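Uncharacterized protein Atu1872 (Agrobacterium tumefaciens, PDB 2QNT) is of unknown function but belongs to the glyoxalase/bleomycin resistance protein/dioxygenase family and forms a two-chain assembly. Local coordinates at residues A[24-29]-A[76-81]; A[32-35]-A[41-44]; A[87-92]-A[96-101]; A[105-108]-A[112-115]. One frame throughout, in Å; residues are numbered along the deposited sequence.

The chain holds two four-stranded mixed sheets with the same strand order, consistent with the glyoxalase fold. Contact 2 belongs to the first sheet, and contacts 3 and 4 to the second. Contact 1 joins helix 19-29 to strand 76-82, which pairs across the dimer interface; its centre lies about 4 Å from the centre of the chain. It touches contact 2 through Y26 CB and F44 CZ, 3.7 Å apart. Contacts 3 and 4 meet where H100 NE2 and R113 NH1 lie 2.8 Å apart. In contact 4, R113 also binds a buffer molecule, EPE, which may mark a pocket. Contacts 2 and 4 lie on opposite sides of the chain centre, their centres about 25 Å apart.

Contact 1 of 4, residues A[24-29]-A[76-81]; sequences SFYRDR and MLLYFE
Y26 of helix 19-29 packs on L78 and F80 of strand 76-82, in a fold consistent with the glyoxalase family. The backbones stay well apart, with 11.5 Å between Y26 CA and F80 CA. The tyrosine alone spans the gap from the helix side. Its CG lies beside the backbone N and anti to the carbonyl carbon (chi1 -76°), and the ring reaches toward the strand. L78 and F80 are two residues apart, so both point to the helix. Each crosses the tyrosine side chain at about a right angle. The two aromatic rings meet obliquely, with Y26 CE2 4.2 Å from F80 CZ. F25 CD2 lies over the centre of one face of the Y26 ring, 3.9 Å above its plane. All three touching residues are buried. The polar end of Y26 is satisfied by a hydrogen bond between Y26 OH and D116 OD2. On the strand side, residues 76-81 pair antiparallel with a strand of the second subunit, and F80 meets F9 of that subunit edge-to-face. Farther along the tyrosine, the hydroxyl oxygen Y26 OH packs 4.0 Å from the methyl carbon L78 CD1.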
loop_
_atom_site.group_PDB
_atom_site.type_symbol
_atom_site.label_atom_id
_atom_site.label_comp_id
_atom_site.label_asym_id
_atom_site.label_seq_id
_atom_site.Cartn_x
_atom_site.Cartn_y
_atom_site.Cartn_z
ATOM N N SER A 24 7.152 -7.597 14.626
ATOM C CA SER A 24 7.846 -6.990 15.752
ATOM C C SER A 24 8.320 -5.566 15.420
ATOM O O SER A 24 8.240 -4.669 16.233
ATOM C CB SER A 24 9.024 -7.858 16.189
ATOM O OG SER A 24 8.588 -9.119 16.660
ATOM N N PHE A 25 8.816 -5.355 14.204
ATOM C CA PHE A 25 9.203 -4.014 13.771
ATOM C C PHE A 25 8.016 -3.036 13.806
ATOM O O PHE A 25 8.095 -1.947 14.410
ATOM C CB PHE A 25 9.758 -4.102 12.355
ATOM C CG PHE A 25 10.137 -2.783 11.760
ATOM C CD1 PHE A 25 11.360 -2.244 12.031
ATOM C CD2 PHE A 25 9.290 -2.101 10.917
ATOM C CE1 PHE A 25 11.744 -1.050 11.480
ATOM C CE2 PHE A 25 9.664 -0.887 10.393
ATOM C CZ PHE A 25 10.908 -0.385 10.658
ATOM N N TYR A 26 6.922 -3.410 13.140
ATOM C CA TYR A 26 5.774 -2.484 13.028
ATOM C C TYR A 26 5.087 -2.251 14.362
ATOM O O TYR A 26 4.656 -1.130 14.657
ATOM C CB TYR A 26 4.797 -2.945 11.926
ATOM C CG TYR A 26 5.302 -2.655 10.536
ATOM C CD1 TYR A 26 5.849 -3.636 9.724
ATOM C CD2 TYR A 26 5.244 -1.376 10.050
ATOM C CE1 TYR A 26 6.309 -3.348 8.468
ATOM C CE2 TYR A 26 5.697 -1.055 8.805
ATOM C CZ TYR A 26 6.242 -2.039 7.984
ATOM O OH TYR A 26 6.688 -1.677 6.720
ATOM N N ARG A 27 4.994 -3.295 15.186
ATOM C CA ARG A 27 4.372 -3.174 16.522
ATOM C C ARG A 27 5.340 -2.529 17.521
ATOM O O ARG A 27 4.951 -1.553 18.185
ATOM C CB ARG A 27 3.825 -4.530 17.028
ATOM C CG ARG A 27 2.893 -4.432 18.270
ATOM C CD ARG A 27 2.514 -5.821 18.814
ATOM N NE ARG A 27 3.719 -6.624 18.983
ATOM C CZ ARG A 27 3.794 -7.956 18.889
ATOM N NH1 ARG A 27 4.967 -8.546 19.053
ATOM N NH2 ARG A 27 2.723 -8.711 18.641
ATOM N N ASP A 28 6.592 -2.997 17.609
ATOM C CA ASP A 28 7.534 -2.476 18.665
ATOM C C ASP A 28 8.186 -1.143 18.359
ATOM O O ASP A 28 8.423 -0.329 19.254
ATOM C CB ASP A 28 8.738 -3.401 18.960
ATOM C CG ASP A 28 8.357 -4.732 19.564
ATOM O OD1 ASP A 28 7.144 -4.980 19.787
ATOM O OD2 ASP A 28 9.306 -5.530 19.761
ATOM N N ARG A 29 8.555 -0.940 17.097
ATOM C CA ARG A 29 9.261 0.271 16.740
ATOM C C ARG A 29 8.273 1.318 16.285
ATOM O O ARG A 29 8.355 2.435 16.752
ATOM C CB ARG A 29 10.409 0.043 15.724
ATOM C CG ARG A 29 11.528 -0.854 16.198
ATOM C CD ARG A 29 12.132 -0.372 17.501
ATOM N NE ARG A 29 13.335 -1.092 17.876
ATOM C CZ ARG A 29 13.923 -0.979 19.053
ATOM N NH1 ARG A 29 13.439 -0.157 19.974
ATOM N NH2 ARG A 29 15.015 -1.673 19.298
HETATM N N MSE A 76 7.054 2.101 -4.371
HETATM C CA MSE A 76 5.921 2.444 -3.511
HETATM C C MSE A 76 6.483 3.172 -2.305
HETATM O O MSE A 76 7.667 2.970 -1.962
HETATM C CB MSE A 76 5.155 1.186 -3.063
HETATM C CG MSE A 76 3.851 1.444 -2.260
HETATM SE SE MSE A 76 2.855 -0.138 -1.793
HETATM C CE MSE A 76 4.261 -0.953 -1.612
ATOM N N LEU A 77 5.653 3.966 -1.663
ATOM C CA LEU A 77 5.948 4.559 -0.389
ATOM C C LEU A 77 4.801 4.263 0.540
ATOM O O LEU A 77 3.638 4.401 0.178
ATOM C CB LEU A 77 6.115 6.081 -0.517
ATOM C CG LEU A 77 6.441 6.840 0.751
ATOM C CD1 LEU A 77 7.810 6.498 1.331
ATOM C CD2 LEU A 77 6.348 8.368 0.503
ATOM N N LEU A 78 5.113 3.831 1.762
ATOM C CA LEU A 78 4.097 3.628 2.810
ATOM C C LEU A 78 4.079 4.848 3.724
ATOM O O LEU A 78 5.083 5.119 4.401
ATOM C CB LEU A 78 4.391 2.357 3.589
ATOM C CG LEU A 78 4.404 1.106 2.726
ATOM C CD1 LEU A 78 5.035 -0.086 3.470
ATOM C CD2 LEU A 78 3.010 0.785 2.224
ATOM N N TYR A 79 2.971 5.587 3.742
ATOM C CA TYR A 79 2.896 6.900 4.360
ATOM C C TYR A 79 2.060 6.823 5.632
ATOM O O TYR A 79 0.869 6.494 5.608
ATOM C CB TYR A 79 2.325 7.927 3.348
ATOM C CG TYR A 79 2.065 9.276 3.964
ATOM C CD1 TYR A 79 3.087 10.084 4.400
ATOM C CD2 TYR A 79 0.786 9.731 4.127
ATOM C CE1 TYR A 79 2.846 11.280 5.018
ATOM C CE2 TYR A 79 0.520 10.964 4.737
ATOM C CZ TYR A 79 1.560 11.709 5.186
ATOM O OH TYR A 79 1.374 12.952 5.790
ATOM N N PHE A 80 2.712 7.187 6.734
ATOM C CA PHE A 80 2.157 7.221 8.090
ATOM C C PHE A 80 2.275 8.631 8.648
ATOM O O PHE A 80 3.150 9.401 8.256
ATOM C CB PHE A 80 2.959 6.317 9.056
ATOM C CG PHE A 80 2.958 4.838 8.725
ATOM C CD1 PHE A 80 2.239 3.951 9.472
ATOM C CD2 PHE A 80 3.766 4.304 7.737
ATOM C CE1 PHE A 80 2.235 2.582 9.230
ATOM C CE2 PHE A 80 3.800 2.945 7.516
ATOM C CZ PHE A 80 3.042 2.095 8.242
ATOM N N GLU A 81 1.402 8.946 9.591
ATOM C CA GLU A 81 1.466 10.195 10.356
ATOM C C GLU A 81 1.496 9.879 11.836
ATOM O O GLU A 81 0.945 8.898 12.283
ATOM C CB GLU A 81 0.271 11.116 10.041
ATOM C CG GLU A 81 0.368 11.776 8.666
ATOM C CD GLU A 81 -0.829 12.606 8.247
ATOM O OE1 GLU A 81 -1.706 12.853 9.089
ATOM O OE2 GLU A 81 -0.931 13.011 7.062
#

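Contact 2 of 4, residues A[32-35]-A[41-44]; sequences LKIL and FVLF
F44 lies between L32 and V42 in the beta hairpin of strands 34-37 and 41-44. L32 CD1 sits over one ring face in a CH-pi contact, 4.2 Å from the F44 ring centroid and 20° off the ring normal. V42 CG1 covers the opposite face, 3.7 Å above the plane and offset toward the rim. The ring so has an aliphatic group on each face, both off its centre. L32 CB, on the same face as L32 CD1, is 3.6 Å from F44 CD2. K33 O lies at the ring edge. I34 CG1 approaches obliquely, 3.7 Å from F44 CE2, and also packs on V42 CG1. This branch of I34 lies beside its backbone N (chi1 -65°), which turns it to the ring and the valine together.

Behind these side chains, the backbone pairs I34 with F44 as an antiparallel, non-hydrogen-bonded pair, with 4.4 Å between I34 CA and F44 CA. Next to it, L35 N donates a hydrogen bond to L43 O (2.7 Å). K33 O accepts a CA-H...O contact from F44 CA at 3.3 Å. L35 and L43 pack on each other by their CB atoms.

Strand 41-44 lies between strands 34-37 and 49-52 in the first sheet. Helix 19-29 packs nearby, where Y26 touches L32 and F44, and K23 and R27 touch I34.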
loop_
_atom_site.group_PDB
_atom_site.type_symbol
_atom_site.label_atom_id
_atom_site.label_comp_id
_atom_site.label_asym_id
_atom_site.label_seq_id
_atom_site.Cartn_x
_atom_site.Cartn_y
_atom_site.Cartn_z
ATOM N N LEU A 32 2.438 0.300 15.950
ATOM C CA LEU A 32 1.162 -0.131 15.390
ATOM C C LEU A 32 0.550 -1.185 16.291
ATOM O O LEU A 32 1.269 -1.837 17.041
ATOM C CB LEU A 32 1.348 -0.697 13.981
ATOM C CG LEU A 32 1.987 0.199 12.947
ATOM C CD1 LEU A 32 1.804 -0.431 11.573
ATOM C CD2 LEU A 32 1.339 1.582 13.002
ATOM N N LYS A 33 -0.775 -1.297 16.249
ATOM C CA LYS A 33 -1.539 -2.246 17.072
ATOM C C LYS A 33 -2.081 -3.331 16.163
ATOM O O LYS A 33 -2.674 -3.034 15.116
ATOM C CB LYS A 33 -2.698 -1.526 17.754
ATOM C CG LYS A 33 -2.244 -0.371 18.600
ATOM C CD LYS A 33 -1.352 -0.822 19.744
ATOM C CE LYS A 33 -0.779 0.373 20.495
ATOM N NZ LYS A 33 -1.847 1.269 21.018
ATOM N N ILE A 34 -1.819 -4.578 16.504
ATOM C CA ILE A 34 -2.374 -5.686 15.747
ATOM C C ILE A 34 -3.887 -5.789 15.911
ATOM O O ILE A 34 -4.402 -5.829 17.041
ATOM C CB ILE A 34 -1.691 -7.004 16.111
ATOM C CG1 ILE A 34 -0.217 -6.919 15.663
ATOM C CG2 ILE A 34 -2.409 -8.170 15.444
ATOM C CD1 ILE A 34 0.634 -8.079 15.995
ATOM N N LEU A 35 -4.607 -5.797 14.792
ATOM C CA LEU A 35 -6.052 -6.076 14.755
ATOM C C LEU A 35 -6.332 -7.578 14.703
ATOM O O LEU A 35 -7.142 -8.107 15.488
ATOM C CB LEU A 35 -6.672 -5.321 13.577
ATOM C CG LEU A 35 -8.130 -5.523 13.217
ATOM C CD1 LEU A 35 -8.997 -5.123 14.416
ATOM C CD2 LEU A 35 -8.458 -4.654 11.997
ATOM N N PHE A 41 -0.114 -13.693 7.848
ATOM C CA PHE A 41 -0.749 -12.412 7.469
ATOM C C PHE A 41 -1.102 -11.713 8.744
ATOM O O PHE A 41 -1.663 -12.317 9.643
ATOM C CB PHE A 41 -2.011 -12.732 6.643
ATOM C CG PHE A 41 -2.838 -11.536 6.164
ATOM C CD1 PHE A 41 -4.235 -11.514 6.338
ATOM C CD2 PHE A 41 -2.254 -10.463 5.515
ATOM C CE1 PHE A 41 -4.986 -10.437 5.872
ATOM C CE2 PHE A 41 -3.020 -9.419 5.023
ATOM C CZ PHE A 41 -4.377 -9.380 5.211
ATOM N N VAL A 42 -0.785 -10.430 8.824
ATOM C CA VAL A 42 -1.082 -9.632 9.982
ATOM C C VAL A 42 -1.786 -8.351 9.547
ATOM O O VAL A 42 -1.308 -7.636 8.675
ATOM C CB VAL A 42 0.220 -9.287 10.793
ATOM C CG1 VAL A 42 -0.122 -8.444 12.032
ATOM C CG2 VAL A 42 0.985 -10.553 11.204
ATOM N N LEU A 43 -2.944 -8.096 10.152
ATOM C CA LEU A 43 -3.690 -6.861 9.968
ATOM C C LEU A 43 -3.442 -5.963 11.158
ATOM O O LEU A 43 -3.596 -6.402 12.314
ATOM C CB LEU A 43 -5.178 -7.122 9.930
ATOM C CG LEU A 43 -5.760 -7.920 8.810
ATOM C CD1 LEU A 43 -7.232 -8.104 9.028
ATOM C CD2 LEU A 43 -5.520 -7.191 7.514
ATOM N N PHE A 44 -3.117 -4.709 10.869
ATOM C CA PHE A 44 -2.968 -3.694 11.892
ATOM C C PHE A 44 -4.138 -2.729 11.905
ATOM O O PHE A 44 -4.816 -2.541 10.902
ATOM C CB PHE A 44 -1.684 -2.900 11.719
ATOM C CG PHE A 44 -0.440 -3.728 11.825
ATOM C CD1 PHE A 44 0.134 -4.316 10.703
ATOM C CD2 PHE A 44 0.172 -3.923 13.046
ATOM C CE1 PHE A 44 1.275 -5.081 10.813
ATOM C CE2 PHE A 44 1.316 -4.704 13.151
ATOM C CZ PHE A 44 1.869 -5.269 12.036
#

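Contact 3 of 4, residues A[87-92]-A[96-101]; sequences AAFQDI and VELIHP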
loop_
_atom_site.group_PDB
_atom_site.type_symbol
_atom_site.label_atom_id
_atom_site.label_comp_id
_atom_site.label_asym_id
_atom_site.label_seq_id
_atom_site.Cartn_x
_atom_site.Cartn_y
_atom_site.Cartn_z
ATOM N N ALA A 87 8.909 12.968 18.869
ATOM C CA ALA A 87 8.991 11.795 19.743
ATOM C C ALA A 87 9.137 10.538 18.899
ATOM O O ALA A 87 9.938 9.664 19.240
ATOM C CB ALA A 87 7.765 11.686 20.664
ATOM N N ALA A 88 8.369 10.427 17.810
ATOM C CA ALA A 88 8.464 9.268 16.933
ATOM C C ALA A 88 9.881 9.133 16.400
ATOM O O ALA A 88 10.413 8.023 16.318
ATOM C CB ALA A 88 7.457 9.352 15.738
ATOM N N PHE A 89 10.465 10.245 15.953
ATOM C CA PHE A 89 11.813 10.193 15.395
ATOM C C PHE A 89 12.828 9.729 16.448
ATOM O O PHE A 89 13.690 8.873 16.180
ATOM C CB PHE A 89 12.195 11.572 14.855
ATOM C CG PHE A 89 13.537 11.612 14.204
ATOM C CD1 PHE A 89 13.759 10.953 13.008
ATOM C CD2 PHE A 89 14.567 12.343 14.749
ATOM C CE1 PHE A 89 15.005 10.974 12.408
ATOM C CE2 PHE A 89 15.806 12.389 14.126
ATOM C CZ PHE A 89 16.028 11.679 12.979
ATOM N N GLN A 90 12.700 10.277 17.658
ATOM C CA GLN A 90 13.646 9.958 18.740
ATOM C C GLN A 90 13.546 8.484 19.036
ATOM O O GLN A 90 14.571 7.813 19.305
ATOM C CB GLN A 90 13.362 10.814 20.005
ATOM C CG GLN A 90 14.165 10.427 21.283
ATOM C CD GLN A 90 14.024 11.423 22.427
ATOM O OE1 GLN A 90 14.209 11.070 23.594
ATOM N NE2 GLN A 90 13.704 12.669 22.101
ATOM N N ASP A 91 12.305 7.990 18.998
ATOM C CA ASP A 91 12.080 6.612 19.391
ATOM C C ASP A 91 12.443 5.602 18.284
ATOM O O ASP A 91 12.962 4.537 18.625
ATOM C CB ASP A 91 10.708 6.413 20.111
ATOM C CG ASP A 91 9.564 6.056 19.194
ATOM O OD1 ASP A 91 8.382 6.194 19.617
ATOM O OD2 ASP A 91 9.822 5.618 18.077
ATOM N N ILE A 92 12.271 5.966 17.001
ATOM C CA ILE A 92 12.458 5.085 15.851
ATOM C C ILE A 92 13.830 5.160 15.175
ATOM O O ILE A 92 14.387 4.138 14.780
ATOM C CB ILE A 92 11.338 5.345 14.771
ATOM C CG1 ILE A 92 10.000 4.859 15.307
ATOM C CG2 ILE A 92 11.647 4.635 13.442
ATOM C CD1 ILE A 92 8.769 5.417 14.652
ATOM N N VAL A 96 16.504 1.974 12.744
ATOM C CA VAL A 96 16.173 1.789 11.350
ATOM C C VAL A 96 17.291 2.372 10.522
ATOM O O VAL A 96 18.074 3.180 10.992
ATOM C CB VAL A 96 14.820 2.474 10.975
ATOM C CG1 VAL A 96 13.679 1.921 11.848
ATOM C CG2 VAL A 96 14.915 3.969 11.082
ATOM N N GLU A 97 17.374 1.923 9.282
ATOM C CA GLU A 97 18.184 2.569 8.290
ATOM C C GLU A 97 17.402 3.766 7.723
ATOM O O GLU A 97 16.453 3.589 6.955
ATOM C CB GLU A 97 18.531 1.567 7.202
ATOM C CG GLU A 97 19.447 2.163 6.185
ATOM C CD GLU A 97 19.804 1.225 5.081
ATOM O OE1 GLU A 97 19.496 0.009 5.188
ATOM O OE2 GLU A 97 20.381 1.723 4.091
ATOM N N LEU A 98 17.797 4.975 8.100
ATOM C CA LEU A 98 17.183 6.179 7.576
ATOM C C LEU A 98 17.538 6.387 6.118
ATOM O O LEU A 98 18.658 6.151 5.685
ATOM C CB LEU A 98 17.615 7.449 8.350
ATOM C CG LEU A 98 17.146 7.574 9.794
ATOM C CD1 LEU A 98 17.859 8.762 10.506
ATOM C CD2 LEU A 98 15.666 7.730 9.896
ATOM N N ILE A 99 16.579 6.908 5.370
ATOM C CA ILE A 99 16.812 7.545 4.090
ATOM C C ILE A 99 17.248 8.981 4.334
ATOM O O ILE A 99 18.220 9.429 3.760
ATOM C CB ILE A 99 15.565 7.432 3.189
ATOM C CG1 ILE A 99 15.293 5.947 2.823
ATOM C CG2 ILE A 99 15.754 8.299 1.954
ATOM C CD1 ILE A 99 13.931 5.708 2.218
ATOM N N HIS A 100 16.556 9.678 5.245
ATOM C CA HIS A 100 16.954 11.019 5.658
ATOM C C HIS A 100 16.287 11.277 7.015
ATOM O O HIS A 100 15.287 10.618 7.377
ATOM C CB HIS A 100 16.560 12.101 4.622
ATOM C CG HIS A 100 15.085 12.254 4.393
ATOM N ND1 HIS A 100 14.246 12.896 5.288
ATOM C CD2 HIS A 100 14.311 11.874 3.350
ATOM C CE1 HIS A 100 13.006 12.871 4.805
ATOM N NE2 HIS A 100 13.026 12.246 3.638
ATOM N N PRO A 101 16.828 12.257 7.759
ATOM C CA PRO A 101 16.290 12.590 9.085
ATOM C C PRO A 101 15.045 13.442 9.000
ATOM O O PRO A 101 14.531 13.724 7.918
ATOM C CB PRO A 101 17.460 13.293 9.782
ATOM C CG PRO A 101 18.290 13.809 8.711
ATOM C CD PRO A 101 18.054 13.004 7.458
#
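The contact packs helix 85-92 against the chain leading into and along strand 98-104, outermost in this chain's second sheet, in a glyoxalase-type fold. After a three-residue link the chain turns back from helix to strand. Two clusters of apolar side chains fill the contact, and no hydrogen bond crosses it.

At the end of the helix, I92 meets V96. The methyl I92 CG2 lies 3.7 Å from V96 CG1. V96 CG2 is slightly farther from the same methyl, at 4.1 Å, so both valine methyls touch it. Both also lie close to the carbonyl oxygen of I92.

One helical turn earlier, F89 reaches L98 and P101. Its CG is anti to the backbone N (chi1 -177°), which swings the far end of the ring to the strand. F89 and P101 lie side by side and point the same way, with F89 CZ 3.9 Å from P101 CB. L98 crosses F89 at about a right angle and brings CD1 to 4.1 Å from F89 CE1. Both partners approach the ring obliquely.

The H100 side chain starts away from the helix. Its ND1 bonds to P101 O on a lone pair (2.8 Å, 160° at the hydrogen).

Strand 110-115 pairs beside strand 98-104. From it, F112 meets F89 edge-to-face and packs on I92, while F114 touches V96.

Contact 4 of 4, residues A[105-108]-A[112-115]; sequences QAWG and FRFY
Residues 105-108 form a type I beta turn, closed by a hydrogen bond from G108 N to Q105 O of 2.9 Å. The turn lies in the loop of the hairpin that links strands 98-104 and 110-115 of the second sheet. Q105 and R113 approach from opposite directions. R113 is extended from CG to NE and grips one oxygen end-on with two nitrogens. R113 NH1 is 2.9 Å from Q105 OE1, and R113 NH2 is 3.0 Å from it. Both bonds are bent, 144° (NH1) and 141° (NH2) at the hydrogen. Both donors stand above the same face of the amide, whose plane is 82° from that of the guanidinium. Q105 is bent at chi2, and its NE2 is held by E103 O. Further bonds fix the guanidinium: a salt bridge of R113 NE with E123 OE1 and a hydrogen bond between NH1 and H100 NE2. R113 NH2 also bonds an EPE molecule, probably from the crystallisation liquor, which may mark a pocket. Q105 CB packs over the centre of one face of W107, 3.4 Å above the ring plane. The indole N-H bonds to Q109 OE1, and the far edge of the ring meets R113, with W107 CH2 3.6 Å from R113 NH2.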
loop_
_atom_site.group_PDB
_atom_site.type_symbol
_atom_site.label_atom_id
_atom_site.label_comp_id
_atom_site.label_asym_id
_atom_site.label_seq_id
_atom_site.Cartn_x
_atom_site.Cartn_y
_atom_site.Cartn_z
ATOM N N GLN A 105 9.689 19.444 4.547
ATOM C CA GLN A 105 9.542 19.222 3.105
ATOM C C GLN A 105 9.158 20.512 2.385
ATOM O O GLN A 105 8.839 21.519 3.017
ATOM C CB GLN A 105 8.506 18.122 2.847
ATOM C CG GLN A 105 8.845 16.814 3.520
ATOM C CD GLN A 105 10.134 16.241 3.004
ATOM O OE1 GLN A 105 10.179 15.789 1.864
ATOM N NE2 GLN A 105 11.199 16.263 3.823
ATOM N N ALA A 106 9.169 20.461 1.055
ATOM C CA ALA A 106 8.893 21.641 0.237
ATOM C C ALA A 106 7.505 22.222 0.514
ATOM O O ALA A 106 7.266 23.398 0.290
ATOM C CB ALA A 106 9.037 21.291 -1.260
ATOM N N TRP A 107 6.587 21.375 0.956
ATOM C CA TRP A 107 5.219 21.773 1.271
ATOM C C TRP A 107 4.996 22.114 2.746
ATOM O O TRP A 107 3.864 22.331 3.172
ATOM C CB TRP A 107 4.253 20.667 0.842
ATOM C CG TRP A 107 4.566 19.296 1.363
ATOM C CD1 TRP A 107 4.007 18.681 2.447
ATOM C CD2 TRP A 107 5.455 18.336 0.773
ATOM N NE1 TRP A 107 4.506 17.408 2.566
ATOM C CE2 TRP A 107 5.412 17.180 1.568
ATOM C CE3 TRP A 107 6.305 18.350 -0.340
ATOM C CZ2 TRP A 107 6.124 16.027 1.252
ATOM C CZ3 TRP A 107 7.061 17.215 -0.615
ATOM C CH2 TRP A 107 6.966 16.079 0.176
ATOM N N GLY A 108 6.073 22.151 3.527
ATOM C CA GLY A 108 6.030 22.688 4.886
ATOM C C GLY A 108 5.903 21.676 6.005
ATOM O O GLY A 108 6.058 22.017 7.176
ATOM N N PHE A 112 10.194 12.208 8.281
ATOM C CA PHE A 112 11.402 11.422 8.067
ATOM C C PHE A 112 11.053 10.177 7.290
ATOM O O PHE A 112 9.905 9.767 7.242
ATOM C CB PHE A 112 12.154 11.117 9.377
ATOM C CG PHE A 112 11.432 10.262 10.395
ATOM C CD1 PHE A 112 11.865 8.961 10.656
ATOM C CD2 PHE A 112 10.437 10.785 11.183
ATOM C CE1 PHE A 112 11.279 8.196 11.657
ATOM C CE2 PHE A 112 9.860 10.013 12.192
ATOM C CZ PHE A 112 10.281 8.722 12.403
ATOM N N ARG A 113 12.053 9.589 6.635
ATOM C CA ARG A 113 11.827 8.444 5.746
ATOM C C ARG A 113 12.921 7.411 6.000
ATOM O O ARG A 113 14.061 7.760 6.337
ATOM C CB ARG A 113 11.809 8.878 4.296
ATOM C CG ARG A 113 10.705 9.891 3.987
ATOM C CD ARG A 113 10.533 10.151 2.501
ATOM N NE ARG A 113 9.471 11.122 2.199
ATOM C CZ ARG A 113 9.677 12.399 1.898
ATOM N NH1 ARG A 113 10.897 12.935 1.881
ATOM N NH2 ARG A 113 8.666 13.196 1.581
ATOM N N PHE A 114 12.565 6.134 5.873
ATOM C CA PHE A 114 13.429 5.046 6.281
ATOM C C PHE A 114 12.956 3.763 5.669
ATOM O O PHE A 114 11.898 3.698 5.060
ATOM C CB PHE A 114 13.494 4.932 7.805
ATOM C CG PHE A 114 12.158 4.786 8.472
ATOM C CD1 PHE A 114 11.667 3.533 8.814
ATOM C CD2 PHE A 114 11.406 5.886 8.806
ATOM C CE1 PHE A 114 10.454 3.397 9.431
ATOM C CE2 PHE A 114 10.179 5.735 9.433
ATOM C CZ PHE A 114 9.719 4.475 9.744
ATOM N N TYR A 115 13.727 2.707 5.864
ATOM C CA TYR A 115 13.381 1.389 5.341
ATOM C C TYR A 115 12.819 0.488 6.423
ATOM O O TYR A 115 13.269 0.539 7.575
ATOM C CB TYR A 115 14.616 0.696 4.780
ATOM C CG TYR A 115 15.226 1.412 3.609
ATOM C CD1 TYR A 115 14.580 1.477 2.384
ATOM C CD2 TYR A 115 16.426 2.084 3.744
ATOM C CE1 TYR A 115 15.156 2.155 1.304
ATOM C CE2 TYR A 115 16.992 2.765 2.694
ATOM C CZ TYR A 115 16.351 2.797 1.470
ATOM O OH TYR A 115 16.917 3.479 0.411
#